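Local coordinates for protein endo-1,4-beta-mannanase (Eisenia fetida, PDB 5Y6T) that probably hydrolyses internal beta-1,4-mannosidic linkages in mannans, as an endo-acting glycoside hydrolase of family GH5, at residues G63-R67 with N109-V113. Sequence-based numbering, arbitrary orientation.
Sequences GNSLR and NNVLV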
loop_
_atom_site.group_PDB
_atom_site.type_symbol
_atom_site.label_atom_id
_atom_site.label_comp_id
_atom_site.label_asym_id
_atom_site.label_seq_id
_atom_site.Cartn_x
_atom_site.Cartn_y
_atom_site.Cartn_z
ATOM N N GLY A 63 6.649 11.135 -12.603
ATOM C CA GLY A 63 6.228 10.551 -11.331
ATOM C C GLY A 63 7.371 10.583 -10.371
ATOM O O GLY A 63 8.571 10.686 -10.760
ATOM N N ASN A 64 7.041 10.412 -9.119
ATOM C CA ASN A 64 8.062 10.373 -8.071
ATOM C C ASN A 64 7.983 9.206 -7.137
ATOM O O ASN A 64 8.657 9.205 -6.113
ATOM C CB ASN A 64 8.028 11.682 -7.259
ATOM C CG ASN A 64 6.713 11.898 -6.511
ATOM O OD1 ASN A 64 5.948 10.914 -6.255
ATOM N ND2 ASN A 64 6.388 13.166 -6.234
ATOM N N SER A 65 7.132 8.244 -7.462
ATOM C CA SER A 65 6.877 7.160 -6.561
ATOM C C SER A 65 6.243 6.010 -7.266
ATOM O O SER A 65 5.729 6.115 -8.388
ATOM C CB SER A 65 6.021 7.659 -5.390
ATOM O OG SER A 65 4.827 8.258 -5.883
ATOM N N LEU A 66 6.215 4.884 -6.545
ATOM C CA LEU A 66 5.620 3.671 -7.030
ATOM C C LEU A 66 5.211 2.762 -5.886
ATOM O O LEU A 66 5.801 2.805 -4.819
ATOM C CB LEU A 66 6.541 2.943 -8.049
ATOM C CG LEU A 66 7.818 2.290 -7.557
ATOM C CD1 LEU A 66 7.619 0.905 -6.918
ATOM C CD2 LEU A 66 8.818 2.279 -8.652
ATOM N N ARG A 67 4.247 1.902 -6.149
ATOM C CA ARG A 67 3.804 0.880 -5.206
ATOM C C ARG A 67 3.991 -0.485 -5.829
ATOM O O ARG A 67 3.558 -0.728 -6.943
ATOM C CB ARG A 67 2.325 1.109 -4.845
ATOM C CG ARG A 67 1.715 0.130 -3.835
ATOM C CD ARG A 67 0.390 0.744 -3.360
ATOM N NE ARG A 67 -0.382 -0.112 -2.458
ATOM C CZ ARG A 67 -1.423 -0.856 -2.830
ATOM N NH1 ARG A 67 -1.771 -1.030 -4.119
ATOM N NH2 ARG A 67 -2.094 -1.508 -1.875
ATOM N N ASN A 109 17.172 7.467 -9.373
ATOM C CA ASN A 109 16.137 8.155 -10.151
ATOM C C ASN A 109 15.167 9.039 -9.413
ATOM O O ASN A 109 14.188 9.508 -9.951
ATOM C CB ASN A 109 15.430 7.058 -10.923
ATOM C CG ASN A 109 16.291 6.514 -12.041
ATOM O OD1 ASN A 109 16.297 7.089 -13.113
ATOM N ND2 ASN A 109 16.953 5.379 -11.825
ATOM N N ASN A 110 15.440 9.275 -8.137
ATOM C CA ASN A 110 14.601 10.096 -7.288
ATOM C C ASN A 110 13.126 9.647 -7.189
ATOM O O ASN A 110 12.201 10.462 -7.319
ATOM C CB ASN A 110 14.675 11.555 -7.666
ATOM C CG ASN A 110 16.073 12.116 -7.462
ATOM O OD1 ASN A 110 16.598 12.109 -6.321
ATOM N ND2 ASN A 110 16.676 12.615 -8.548
ATOM N N VAL A 111 12.959 8.342 -7.096
ATOM C CA VAL A 111 11.638 7.711 -6.956
ATOM C C VAL A 111 11.549 6.991 -5.603
ATOM O O VAL A 111 12.446 6.235 -5.226
ATOM C CB VAL A 111 11.451 6.688 -8.072
ATOM C CG1 VAL A 111 10.233 5.823 -7.897
ATOM C CG2 VAL A 111 11.440 7.387 -9.416
ATOM N N LEU A 112 10.479 7.311 -4.866
ATOM C CA LEU A 112 10.146 6.697 -3.603
ATOM C C LEU A 112 9.331 5.417 -3.815
ATOM O O LEU A 112 8.332 5.396 -4.539
ATOM C CB LEU A 112 9.347 7.683 -2.762
ATOM C CG LEU A 112 10.256 8.784 -2.133
ATOM C CD1 LEU A 112 9.458 9.989 -1.633
ATOM C CD2 LEU A 112 11.136 8.217 -1.033
ATOM N N VAL A 113 9.720 4.369 -3.121
ATOM C CA VAL A 113 9.151 3.027 -3.269
ATOM C C VAL A 113 8.316 2.663 -2.049
ATOM O O VAL A 113 8.777 2.787 -0.916
ATOM C CB VAL A 113 10.282 2.009 -3.424
ATOM C CG1 VAL A 113 9.781 0.579 -3.480
ATOM C CG2 VAL A 113 11.022 2.278 -4.771
#
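The peptide carbonyl of N64 receives L112 N at 2.9 Å, in a nearly straight bond (N-H...O 171°). The flat carboxamide of N64 is fixed in rotation at both ends: OD1 takes S65 OG at 2.9 Å and the backbone N of S25, while ND2 donates to F23 O and I360 O. S65 OG is further tied to W324 NE1. V111 CA adds a CA-H...O contact to N64 O, the peptide oxygen already held by L112. One step on, L112 O accepts L66 N at 3.0 Å, but the N-H is bent, at 144°. S65 CA also approaches L112 O, at 3.1 Å, so each carbonyl has one N-H and one C-H partner. These ladder bonds set the parallel register, S65 with L112 and L66 with V113. S65 and L112 share one face of the sheet, where S65 CB sits 4.2 Å from L112 CB. L66 and V113 share the other. There, L66 holds its CG between backbone N and carbonyl carbon (chi1 70°), which places the isobutyl end against the neighbouring strand: CD2 meets V111 CG1 at 3.9 Å, the two side chains crossing at about a right angle, while CD1 touches V113 CG1 at 4.1 Å, these two side chains lying side by side and pointing the same way. The contact is the buried start of strands 65-72 and 112-119, adjacent in the (beta/alpha)8 barrel of GH5 enzymes and joined by a right-handed beta-alpha-beta crossover through helix 95-108. A Schellman motif with N110 as C-prime residue ends that helix and turns the chain into the second strand. L66 and V113 pack outward under helix 95-108, with helix 42-60 also covering L66, whereas L112 meets L364 of the C-terminal segment.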